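Local coordinates for protein D,D-dipeptidase/D,D-carboxypeptidase (PDB 4MUQ) that acts as a zinc-dependent D,D-dipeptidase linked to vancomycin resistance, and probably also as a D,D-carboxypeptidase, at residues Lys156-Thr160 against Gly184-Glu189; Tyr146-Tyr152 against Glu165-Tyr171. All blocks are in the same frame, centred on the assembly; numbering follows the deposited sequence. Where two conformers were deposited one is given.

Contact 1: Lys156-Thr160 against Gly184-Glu189; sequences KEEIT and GFSLEE. With PE3 (3,6,9,12,15,18,21,24,27,30,33,36,39-tridecaoxahentetracontane-1,41-diol), chain H.
This partly buried contact joins the short helix 157-160 to the N-terminal end of helix 187-194 by a salt bridge and a hydrogen bond from Lys156. Lys156 is the N-cap of helix 157-160, and Lys156 O accepts hydrogen bonds from Thr160 N (2.9 Å) and Ile159 N (3.0 Å). Gly184, at positive phi, ends helix 176-183 in a Schellman motif. Ser186 is the N-cap of helix 187-194 and forms a capping box with Glu189: Glu189 N donates to Ser186 OG (3.2 Å) and Ser186 N to Glu189 OE1 (2.9 Å). CA atoms of Lys156 and Ser186, and of Thr160 and Glu188, lie 6.9 Å apart. The Lys156 side chain (m, m, t, t) reaches across. Its NZ forms a salt bridge with Glu189, 2.9 Å from both OE1 and OE2, and a hydrogen bond to Gly184 O (3.0 Å). Ile159 (p, t) sets CD1 3.5 Å from Ser186 OG. Thr160 CG2 is 3.6 Å from Glu188 OE1, which also pairs with Arg151. Water 1 bridges Thr160 O (2.7 Å) and Glu188 OE2 (2.8 Å). Glu189 thus both closes the capping box and neutralises the lysine, so cap and salt bridge share one carboxylate.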
ATOM      1  N   LYS A 156      -1.989 -14.674  -7.667  1.00 14.46           N
ATOM      2  CA  LYS A 156      -2.811 -13.538  -8.072  1.00 12.84           C
ATOM      3  C   LYS A 156      -2.280 -12.835  -9.315  1.00 12.29           C
ATOM      4  O   LYS A 156      -2.750 -11.750  -9.651  1.00 12.68           O
ATOM      5  CB  LYS A 156      -2.926 -12.521  -6.936  1.00 13.93           C
ATOM      6  CG  LYS A 156      -3.320 -13.102  -5.581  1.00 17.16           C
ATOM      7  CD  LYS A 156      -4.761 -13.542  -5.542  1.00 20.64           C
ATOM      8  CE  LYS A 156      -5.078 -14.105  -4.154  1.00 22.02           C
ATOM      9  NZ  LYS A 156      -6.513 -14.380  -4.000  1.00 25.66           N
ATOM     10  N   GLU A 157      -1.320 -13.452  -9.999  1.00 12.75           N
ATOM     11  CA  GLU A 157      -0.682 -12.822 -11.160  1.00 13.47           C
ATOM     12  C   GLU A 157      -1.655 -12.372 -12.238  1.00 13.86           C
ATOM     13  O   GLU A 157      -1.464 -11.325 -12.858  1.00 14.98           O
ATOM     14  CB  GLU A 157       0.371 -13.753 -11.762  1.00 15.16           C
ATOM     15  CG  GLU A 157       1.589 -13.931 -10.869  1.00 16.61           C
ATOM     16  CD  GLU A 157       2.581 -14.934 -11.408  1.00 20.78           C
ATOM     17  OE1 GLU A 157       2.277 -15.636 -12.400  1.00 25.35           O
ATOM     18  OE2 GLU A 157       3.675 -15.039 -10.817  1.00 18.04           O
ATOM     19  N   GLU A 158      -2.708 -13.146 -12.455  1.00 15.45           N
ATOM     20  CA  GLU A 158      -3.655 -12.827 -13.516  0.50 16.71           C
ATOM     21  C   GLU A 158      -4.505 -11.606 -13.185  1.00 18.47           C
ATOM     22  O   GLU A 158      -4.976 -10.907 -14.085  1.00 26.65           O
ATOM     23  CB  GLU A 158      -4.524 -14.037 -13.854  0.50 21.20           C
ATOM     24  CG  GLU A 158      -3.712 -15.217 -14.364  0.50 25.15           C
ATOM     25  CD  GLU A 158      -2.669 -14.800 -15.388  0.50 34.44           C
ATOM     26  OE1 GLU A 158      -3.038 -14.148 -16.390  0.50 33.56           O
ATOM     27  OE2 GLU A 158      -1.474 -15.111 -15.185  0.50 34.49           O
ATOM     28  N   ILE A 159      -4.684 -11.322 -11.903  1.00 15.22           N
ATOM     29  CA  ILE A 159      -5.440 -10.120 -11.559  1.00 16.59           C
ATOM     30  C   ILE A 159      -4.601  -8.907 -11.161  1.00 14.39           C
ATOM     31  O   ILE A 159      -5.057  -7.787 -11.317  1.00 13.62           O
ATOM     32  CB  ILE A 159      -6.554 -10.376 -10.529  1.00 20.84           C
ATOM     33  CG1 ILE A 159      -5.970 -10.804  -9.193  1.00 15.81           C
ATOM     34  CG2 ILE A 159      -7.557 -11.395 -11.063  1.00 24.64           C
ATOM     35  CD1 ILE A 159      -7.033 -11.000  -8.125  1.00 30.96           C
ATOM     36  N   THR A 160      -3.377  -9.109 -10.672  1.00 12.41           N
ATOM     37  CA  THR A 160      -2.490  -7.971 -10.420  1.00 10.64           C
ATOM     38  C   THR A 160      -1.808  -7.514 -11.709  1.00 11.43           C
ATOM     39  O   THR A 160      -1.396  -6.353 -11.821  1.00 11.46           O
ATOM     40  CB  THR A 160      -1.381  -8.298  -9.410  1.00 11.89           C
ATOM     41  OG1 THR A 160      -0.525  -9.297  -9.975  1.00 11.06           O
ATOM     42  CG2 THR A 160      -1.958  -8.794  -8.088  1.00 12.40           C
ATOM     43  N   GLY A 184      -6.962 -13.812   2.335  1.00 16.49           N
ATOM     44  CA  GLY A 184      -6.058 -14.093   1.228  1.00 18.46           C
ATOM     45  C   GLY A 184      -6.245 -13.169   0.031  1.00 18.38           C
ATOM     46  O   GLY A 184      -6.137 -13.611  -1.117  1.00 24.36           O
ATOM     47  N   PHE A 185      -6.519 -11.895   0.295  1.00 15.33           N
ATOM     48  CA  PHE A 185      -6.855 -10.940  -0.763  1.00 15.26           C
ATOM     49  C   PHE A 185      -5.649 -10.192  -1.288  1.00 14.43           C
ATOM     50  O   PHE A 185      -4.836  -9.697  -0.506  1.00 13.98           O
ATOM     51  CB  PHE A 185      -7.801  -9.864  -0.222  1.00 16.05           C
ATOM     52  CG  PHE A 185      -9.224 -10.302  -0.047  1.00 18.48           C
ATOM     53  CD1 PHE A 185      -9.740 -11.387  -0.734  1.00 16.48           C
ATOM     54  CD2 PHE A 185     -10.056  -9.589   0.813  1.00 19.39           C
ATOM     55  CE1 PHE A 185     -11.076 -11.757  -0.563  1.00 20.42           C
ATOM     56  CE2 PHE A 185     -11.383  -9.948   0.990  1.00 18.65           C
ATOM     57  CZ  PHE A 185     -11.892 -11.033   0.306  1.00 21.32           C
ATOM     58  N   SER A 186      -5.571 -10.064  -2.610  1.00 12.52           N
ATOM     59  CA  SER A 186      -4.773  -9.019  -3.237  1.00 10.47           C
ATOM     60  C   SER A 186      -5.479  -7.687  -3.001  1.00 10.82           C
ATOM     61  O   SER A 186      -6.664  -7.660  -2.631  1.00 11.97           O
ATOM     62  CB  SER A 186      -4.673  -9.263  -4.741  1.00 13.64           C
ATOM     63  OG  SER A 186      -5.952  -9.178  -5.362  1.00 13.72           O
ATOM     64  N   LEU A 187      -4.785  -6.586  -3.247  1.00 10.28           N
ATOM     65  CA  LEU A 187      -5.419  -5.274  -3.114  1.00  9.39           C
ATOM     66  C   LEU A 187      -6.581  -5.114  -4.097  1.00 10.45           C
ATOM     67  O   LEU A 187      -7.594  -4.501  -3.752  1.00 10.03           O
ATOM     68  CB  LEU A 187      -4.400  -4.134  -3.240  1.00  9.93           C
ATOM     69  CG  LEU A 187      -4.960  -2.726  -2.983  1.00  9.87           C
ATOM     70  CD1 LEU A 187      -5.609  -2.604  -1.590  1.00 10.50           C
ATOM     71  CD2 LEU A 187      -3.841  -1.718  -3.137  1.00 10.22           C
ATOM     72  N   GLU A 188      -6.454  -5.676  -5.299  1.00 10.18           N
ATOM     73  CA  GLU A 188      -7.555  -5.691  -6.272  1.00 10.67           C
ATOM     74  C   GLU A 188      -8.810  -6.318  -5.666  1.00 11.54           C
ATOM     75  O   GLU A 188      -9.909  -5.761  -5.765  1.00 12.90           O
ATOM     76  CB  GLU A 188      -7.158  -6.479  -7.525  1.00 11.32           C
ATOM     77  CG  GLU A 188      -6.236  -5.721  -8.499  1.00 10.56           C
ATOM     78  CD  GLU A 188      -4.774  -5.642  -8.065  1.00 11.65           C
ATOM     79  OE1 GLU A 188      -4.370  -6.337  -7.108  1.00 11.38           O
ATOM     80  OE2 GLU A 188      -4.030  -4.859  -8.702  1.00 11.07           O
ATOM     81  N   GLU A 189      -8.643  -7.480  -5.046  1.00 11.53           N
ATOM     82  CA  GLU A 189      -9.771  -8.166  -4.442  1.00 11.94           C
ATOM     83  C   GLU A 189     -10.375  -7.367  -3.293  1.00 13.54           C
ATOM     84  O   GLU A 189     -11.596  -7.280  -3.188  1.00 13.30           O
ATOM     85  CB  GLU A 189      -9.352  -9.562  -3.986  1.00 14.16           C
ATOM     86  CG  GLU A 189      -9.167 -10.547  -5.129  1.00 17.50           C
ATOM     87  CD  GLU A 189      -8.355 -11.753  -4.721  1.00 18.04           C
ATOM     88  OE1 GLU A 189      -7.150 -11.575  -4.445  1.00 16.15           O
ATOM     89  OE2 GLU A 189      -8.919 -12.870  -4.673  1.00 23.01           O
TER
HETATM   90  O43 PE3 H 307      -7.867  -6.639 -16.576  1.00 46.13           O
HETATM   91  C42 PE3 H 307      -6.894  -6.689 -15.529  1.00 46.88           C
HETATM   92  C41 PE3 H 307      -5.577  -7.342 -15.985  1.00 47.06           C
HETATM   93  O40 PE3 H 307      -4.687  -7.304 -14.844  1.00 47.71           O
HETATM   94  C39 PE3 H 307      -4.632  -5.903 -14.573  1.00 46.01           C
HETATM   95  C38 PE3 H 307      -3.857  -5.362 -13.423  1.00 44.59           C
HETATM   96  O37 PE3 H 307      -4.135  -3.966 -13.580  1.00 42.89           O
HETATM   97  O   HOH W   1      -1.407  -4.797  -9.563  1.00 12.43           O

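Contact 2: Tyr146-Tyr152 against Glu165-Tyr171; sequences YGFTQRY and EPWHFRY. With ZN (zinc ion), chain B; LY0 ((2R)-3-[(R)-[(1R)-1-aminoethyl](hydroxy)phosphoryl]-2-methylpropanoic acid), chain C; 2D8 ((2R)-3-[(R)-[(1S)-1-aminoethyl](hydroxy)phosphoryl]-2-methylpropanoic acid), chain D.
His168 (chi1 t) binds zinc through ND1 at 2.1 Å, while its NE2 is hydrogen-bonded to Glu107. Trp167 NE1 donates to O32 of the phosphinate (2.9 Å), modelled as the two stereoisomers LY0 and 2D8, and Glu165 OE1 lies 2.8 Å from the same O32. Main-chain hydrogen bonds join Thr149 N to Arg170 O and Arg170 N to Thr149 O, each 2.9 Å. Arg151 N donates to His168 O (3.1 Å), and Glu165 N to Tyr152 O (3.0 Å). Water 3 accepts from Tyr152 N (2.8 Å) and donates to the O atoms of Glu165 and His168 (both 2.7 Å). Strands 148-150 and 168-171 are antiparallel, their axes 4.6 Å apart at 146°. Phe148-Tyr171 and Gln150-Phe169 are non-hydrogen-bonded pairs, with CA atoms 4.3 and 4.6 Å apart, flanking the hydrogen-bonded pair Thr149-Arg170. Tyr152 CE2 sits over the His168 ring, 3.6 Å from CD2. On the sheet face of Phe148, Gln150, Phe169 and Tyr171, the Tyr171 edge meets the Phe148 ring face (centroids 5.4 Å, planes 71°), and Tyr171 CB makes a CH-pi contact there. Gly147 (phi 116°) must be glycine: a CB would jam against Tyr146 O and fall on Tyr171 CE1. His108 and Asp115 complete the protein ligands of the zinc, so this antiparallel strand pair carries part of the active site of the Hedgehog/DD-peptidase fold.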
ATOM      1  N   TYR A 146       0.686  -4.509  11.060  1.00 16.26           N
ATOM      2  CA  TYR A 146       1.130  -3.119  11.144  1.00 15.84           C
ATOM      3  C   TYR A 146       0.679  -2.252   9.979  1.00 15.19           C
ATOM      4  O   TYR A 146       0.936  -1.047   9.969  1.00 19.32           O
ATOM      5  CB  TYR A 146       2.656  -3.042  11.287  1.00 15.67           C
ATOM      6  CG  TYR A 146       3.154  -3.534  12.625  1.00 19.13           C
ATOM      7  CD1 TYR A 146       3.416  -2.640  13.655  1.00 22.60           C
ATOM      8  CD2 TYR A 146       3.351  -4.890  12.863  1.00 17.62           C
ATOM      9  CE1 TYR A 146       3.863  -3.080  14.886  1.00 26.52           C
ATOM     10  CE2 TYR A 146       3.795  -5.341  14.090  1.00 20.69           C
ATOM     11  CZ  TYR A 146       4.053  -4.433  15.096  1.00 25.81           C
ATOM     12  OH  TYR A 146       4.496  -4.878  16.323  1.00 27.84           O
ATOM     13  N   GLY A 147       0.005  -2.838   8.999  1.00 12.19           N
ATOM     14  CA  GLY A 147      -0.481  -2.046   7.891  1.00 12.03           C
ATOM     15  C   GLY A 147       0.098  -2.374   6.525  1.00 10.65           C
ATOM     16  O   GLY A 147      -0.294  -1.762   5.530  1.00 10.81           O
ATOM     17  N   PHE A 148       1.037  -3.318   6.474  1.00 11.56           N
ATOM     18  CA  PHE A 148       1.678  -3.695   5.212  1.00 10.96           C
ATOM     19  C   PHE A 148       1.168  -5.026   4.659  1.00 11.69           C
ATOM     20  O   PHE A 148       0.764  -5.919   5.422  1.00 13.52           O
ATOM     21  CB  PHE A 148       3.201  -3.805   5.399  1.00 11.32           C
ATOM     22  CG  PHE A 148       3.959  -2.509   5.219  1.00 12.48           C
ATOM     23  CD1 PHE A 148       4.305  -2.063   3.943  1.00 11.90           C
ATOM     24  CD2 PHE A 148       4.365  -1.762   6.320  1.00 17.30           C
ATOM     25  CE1 PHE A 148       5.025  -0.900   3.774  1.00 13.72           C
ATOM     26  CE2 PHE A 148       5.092  -0.587   6.151  1.00 17.98           C
ATOM     27  CZ  PHE A 148       5.419  -0.166   4.871  1.00 15.97           C
ATOM     28  N   THR A 149       1.193  -5.161   3.334  1.00 12.42           N
ATOM     29  CA  THR A 149       0.814  -6.405   2.673  1.00 12.53           C
ATOM     30  C   THR A 149       1.860  -6.739   1.606  1.00 10.17           C
ATOM     31  O   THR A 149       2.415  -5.832   0.983  1.00 11.14           O
ATOM     32  CB  THR A 149      -0.614  -6.303   2.049  1.00 12.95           C
ATOM     33  OG1 THR A 149      -1.082  -7.606   1.682  1.00 17.76           O
ATOM     34  CG2 THR A 149      -0.652  -5.375   0.828  1.00 15.46           C
ATOM     35  N   GLN A 150       2.129  -8.018   1.376  1.00 12.03           N
ATOM     36  CA  GLN A 150       2.967  -8.371   0.232  1.00 11.36           C
ATOM     37  C   GLN A 150       2.083  -8.238  -1.005  1.00 10.71           C
ATOM     38  O   GLN A 150       1.034  -8.880  -1.122  1.00 13.02           O
ATOM     39  CB  GLN A 150       3.515  -9.780   0.345  1.00 15.71           C
ATOM     40  CG  GLN A 150       4.515 -10.089  -0.755  1.00 16.19           C
ATOM     41  CD  GLN A 150       4.957 -11.521  -0.742  1.00 18.31           C
ATOM     42  OE1 GLN A 150       5.036 -12.157   0.314  1.00 19.60           O
ATOM     43  NE2 GLN A 150       5.228 -12.056  -1.921  1.00 19.00           N
ATOM     44  N   ARG A 151       2.500  -7.385  -1.919  1.00 10.10           N
ATOM     45  CA  ARG A 151       1.608  -6.900  -2.963  1.00  9.65           C
ATOM     46  C   ARG A 151       1.309  -7.888  -4.081  1.00 10.49           C
ATOM     47  O   ARG A 151       0.157  -7.955  -4.554  1.00 10.28           O
ATOM     48  CB  ARG A 151       2.168  -5.601  -3.533  1.00  9.42           C
ATOM     49  CG  ARG A 151       1.286  -4.920  -4.574  1.00  9.20           C
ATOM     50  CD  ARG A 151      -0.038  -4.503  -3.964  1.00  9.17           C
ATOM     51  NE  ARG A 151      -0.881  -3.783  -4.920  1.00 10.41           N
ATOM     52  CZ  ARG A 151      -1.724  -4.363  -5.770  1.00  9.54           C
ATOM     53  NH1 ARG A 151      -1.824  -5.682  -5.830  1.00 10.20           N
ATOM     54  NH2 ARG A 151      -2.458  -3.603  -6.573  1.00  9.86           N
ATOM     55  N   TYR A 152       2.324  -8.648  -4.501  1.00  9.30           N
ATOM     56  CA  TYR A 152       2.257  -9.421  -5.734  1.00  9.11           C
ATOM     57  C   TYR A 152       2.530 -10.886  -5.463  1.00 11.12           C
ATOM     58  O   TYR A 152       3.678 -11.345  -5.459  1.00 11.58           O
ATOM     59  CB  TYR A 152       3.263  -8.862  -6.759  1.00  9.98           C
ATOM     60  CG  TYR A 152       3.040  -7.406  -7.112  1.00  9.45           C
ATOM     61  CD1 TYR A 152       1.851  -6.977  -7.696  1.00  9.52           C
ATOM     62  CD2 TYR A 152       4.018  -6.451  -6.866  1.00 10.89           C
ATOM     63  CE1 TYR A 152       1.635  -5.646  -8.003  1.00  9.13           C
ATOM     64  CE2 TYR A 152       3.816  -5.109  -7.189  1.00 10.59           C
ATOM     65  CZ  TYR A 152       2.618  -4.711  -7.757  1.00  9.77           C
ATOM     66  OH  TYR A 152       2.388  -3.384  -8.072  1.00 10.73           O
ATOM     67  N   GLU A 165       6.351 -11.344  -6.737  1.00 10.51           N
ATOM     68  CA  GLU A 165       7.503 -10.592  -6.221  1.00 10.56           C
ATOM     69  C   GLU A 165       7.622 -10.780  -4.712  1.00 11.40           C
ATOM     70  O   GLU A 165       6.858 -10.214  -3.948  1.00 13.25           O
ATOM     71  CB  GLU A 165       7.397  -9.109  -6.571  1.00 12.03           C
ATOM     72  CG  GLU A 165       7.375  -8.837  -8.066  1.00 14.04           C
ATOM     73  CD  GLU A 165       7.680  -7.402  -8.385  1.00 15.17           C
ATOM     74  OE1 GLU A 165       7.440  -6.552  -7.494  1.00 15.64           O
ATOM     75  OE2 GLU A 165       8.160  -7.158  -9.501  1.00 19.71           O
ATOM     76  N   PRO A 166       8.580 -11.590  -4.271  1.00 11.42           N
ATOM     77  CA  PRO A 166       8.759 -11.783  -2.827  1.00 13.22           C
ATOM     78  C   PRO A 166       9.066 -10.498  -2.048  1.00 12.81           C
ATOM     79  O   PRO A 166       8.804 -10.448  -0.841  1.00 11.38           O
ATOM     80  CB  PRO A 166       9.946 -12.742  -2.763  1.00 14.79           C
ATOM     81  CG  PRO A 166       9.794 -13.591  -4.021  1.00 14.33           C
ATOM     82  CD  PRO A 166       9.317 -12.592  -5.063  1.00 12.78           C
ATOM     83  N   TRP A 167       9.584  -9.478  -2.733  1.00 10.92           N
ATOM     84  CA  TRP A 167      10.254  -8.347  -2.074  1.00 11.52           C
ATOM     85  C   TRP A 167       9.450  -7.062  -1.934  1.00 10.86           C
ATOM     86  O   TRP A 167       9.903  -6.155  -1.242  1.00 10.85           O
ATOM     87  CB  TRP A 167      11.526  -7.988  -2.846  1.00 12.26           C
ATOM     88  CG  TRP A 167      11.219  -7.634  -4.281  1.00 12.87           C
ATOM     89  CD1 TRP A 167      10.772  -6.430  -4.761  1.00 13.49           C
ATOM     90  CD2 TRP A 167      11.305  -8.509  -5.417  1.00 12.52           C
ATOM     91  NE1 TRP A 167      10.577  -6.507  -6.119  1.00 14.60           N
ATOM     92  CE2 TRP A 167      10.902  -7.768  -6.548  1.00 17.05           C
ATOM     93  CE3 TRP A 167      11.678  -9.848  -5.582  1.00 15.21           C
ATOM     94  CZ2 TRP A 167      10.858  -8.325  -7.828  1.00 15.95           C
ATOM     95  CZ3 TRP A 167      11.642 -10.400  -6.862  1.00 18.46           C
ATOM     96  CH2 TRP A 167      11.217  -9.639  -7.963  1.00 17.56           C
ATOM     97  N   HIS A 168       8.309  -6.957  -2.616  1.00  9.62           N
ATOM     98  CA  HIS A 168       7.577  -5.694  -2.730  1.00  9.38           C
ATOM     99  C   HIS A 168       6.400  -5.625  -1.762  1.00  9.23           C
ATOM    100  O   HIS A 168       5.468  -6.439  -1.830  1.00 10.52           O
ATOM    101  CB  HIS A 168       7.129  -5.490  -4.188  1.00  9.97           C
ATOM    102  CG  HIS A 168       6.328  -4.245  -4.421  1.00  8.84           C
ATOM    103  ND1 HIS A 168       6.775  -3.206  -5.216  1.00 10.63           N
ATOM    104  CD2 HIS A 168       5.085  -3.903  -4.013  1.00  9.66           C
ATOM    105  CE1 HIS A 168       5.842  -2.268  -5.264  1.00 12.07           C
ATOM    106  NE2 HIS A 168       4.806  -2.673  -4.550  1.00  9.69           N
ATOM    107  N   PHE A 169       6.444  -4.638  -0.868  1.00  8.53           N
ATOM    108  CA  PHE A 169       5.410  -4.499   0.160  1.00  9.66           C
ATOM    109  C   PHE A 169       4.704  -3.169   0.027  1.00  9.25           C
ATOM    110  O   PHE A 169       5.319  -2.149  -0.268  1.00  9.98           O
ATOM    111  CB  PHE A 169       6.026  -4.670   1.558  1.00 10.41           C
ATOM    112  CG  PHE A 169       6.442  -6.074   1.831  1.00 11.15           C
ATOM    113  CD1 PHE A 169       5.585  -6.938   2.499  1.00 13.39           C
ATOM    114  CD2 PHE A 169       7.642  -6.564   1.347  1.00 11.61           C
ATOM    115  CE1 PHE A 169       5.934  -8.265   2.730  1.00 14.60           C
ATOM    116  CE2 PHE A 169       7.998  -7.890   1.561  1.00 14.49           C
ATOM    117  CZ  PHE A 169       7.135  -8.741   2.258  1.00 15.61           C
ATOM    118  N   ARG A 170       3.395  -3.198   0.239  1.00  8.52           N
ATOM    119  CA  ARG A 170       2.552  -2.017   0.089  1.00  9.32           C
ATOM    120  C   ARG A 170       1.873  -1.684   1.409  1.00  8.25           C
ATOM    121  O   ARG A 170       1.288  -2.571   2.048  1.00  9.55           O
ATOM    122  CB  ARG A 170       1.499  -2.287  -0.998  1.00  9.33           C
ATOM    123  CG  ARG A 170       0.291  -1.340  -1.005  1.00  9.18           C
ATOM    124  CD  ARG A 170       0.639   0.100  -1.332  1.00  8.99           C
ATOM    125  NE  ARG A 170      -0.540   0.928  -1.074  1.00  8.96           N
ATOM    126  CZ  ARG A 170      -1.484   1.194  -1.970  1.00 10.44           C
ATOM    127  NH1 ARG A 170      -1.383   0.753  -3.215  1.00 10.05           N
ATOM    128  NH2 ARG A 170      -2.541   1.924  -1.612  1.00  9.75           N
ATOM    129  N   TYR A 171       1.979  -0.429   1.835  1.00  8.81           N
ATOM    130  CA  TYR A 171       1.244   0.025   3.008  1.00  8.35           C
ATOM    131  C   TYR A 171      -0.181   0.387   2.617  1.00  8.91           C
ATOM    132  O   TYR A 171      -0.390   1.244   1.746  1.00 10.07           O
ATOM    133  CB  TYR A 171       1.925   1.239   3.618  1.00 10.11           C
ATOM    134  CG  TYR A 171       1.265   1.727   4.880  1.00 10.65           C
ATOM    135  CD1 TYR A 171       1.531   1.115   6.089  1.00 12.21           C
ATOM    136  CD2 TYR A 171       0.380   2.797   4.854  1.00 12.03           C
ATOM    137  CE1 TYR A 171       0.933   1.559   7.253  1.00 14.17           C
ATOM    138  CE2 TYR A 171      -0.216   3.260   6.019  1.00 13.92           C
ATOM    139  CZ  TYR A 171       0.067   2.630   7.212  1.00 14.40           C
ATOM    140  OH  TYR A 171      -0.521   3.063   8.383  1.00 16.77           O
TER
HETATM  141 ZN    ZN B 301       8.683  -2.625  -5.792  0.66 10.28          ZN
HETATM  142  P   LY0 C 302       9.184  -3.424  -8.494  0.50 38.18           P
HETATM  143  C1  LY0 C 302      10.909  -2.795 -10.375  0.50 15.46           C
HETATM  144  N1  LY0 C 302      10.812  -5.065  -9.819  0.50 13.59           N
HETATM  145  C2  LY0 C 302      10.806  -3.784  -9.231  0.50 37.53           C
HETATM  146  C4  LY0 C 302       7.866  -3.653  -9.722  0.50 14.68           C
HETATM  147  C5  LY0 C 302       6.614  -2.883  -9.432  0.50  9.33           C
HETATM  148  C6  LY0 C 302       6.778  -1.438  -9.877  0.50  8.65           C
HETATM  149  C7  LY0 C 302       5.457  -3.569 -10.136  0.50  8.72           C
HETATM  150  O31 LY0 C 302       9.161  -1.944  -8.049  0.50  9.88           O
HETATM  151  O32 LY0 C 302       8.996  -4.275  -7.196  0.50  5.61           O
HETATM  152  O61 LY0 C 302       6.185  -0.591  -9.229  0.50 28.15           O
HETATM  153  O62 LY0 C 302       7.452  -1.189 -10.862  0.50  5.57           O
HETATM  154  C4  2D8 D 303       7.856  -3.655  -9.718  0.50 14.51           C
HETATM  155  C5  2D8 D 303       6.609  -2.882  -9.431  0.50 11.43           C
HETATM  156  C6  2D8 D 303       6.778  -1.437  -9.877  0.50 17.69           C
HETATM  157  C7  2D8 D 303       5.455  -3.569 -10.137  0.50 16.13           C
HETATM  158  N1  2D8 D 303      11.781  -3.866  -8.333  0.50 16.78           N
HETATM  159  P   2D8 D 303       9.177  -3.429  -8.495  0.50  5.77           P
HETATM  160  C1  2D8 D 303      10.929  -2.822 -10.365  0.50 23.25           C
HETATM  161  C2  2D8 D 303      10.748  -3.874  -9.288  0.50  9.95           C
HETATM  162  O31 2D8 D 303       9.174  -1.944  -8.064  0.50 51.75           O
HETATM  163  O32 2D8 D 303       8.998  -4.276  -7.195  0.50 42.59           O
HETATM  164  O61 2D8 D 303       6.185  -0.590  -9.230  0.50  5.05           O
HETATM  165  O62 2D8 D 303       7.452  -1.189 -10.862  0.50 27.78           O
HETATM  166  O   HOH W   2      -1.350   1.237  10.150  1.00 25.17           O
HETATM  167  O   HOH W   3       5.013  -8.269  -3.830  1.00 10.93           O

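How the contacts relate
Along the chain the order is 146-152, 156-160, 165-171, 184-189. The two contacts therefore cross. Contact 2 closes the short connection from strand 148-150 to strand 168-171, and helix 157-160 lies within it. Contact 1 then closes a longer loop, which runs from that helix through strand 168-171 and helix 176-183 to the start of helix 187-194. The contacts also touch. Glu188 OE1 makes a 2.9 Å salt bridge with Arg151 NH1, and Leu187 packs on Arg151 and Arg170. Together they tie edge strand 148-150 and its neighbour 168-171, in the zinc-bearing sheet, to the two helices beside them.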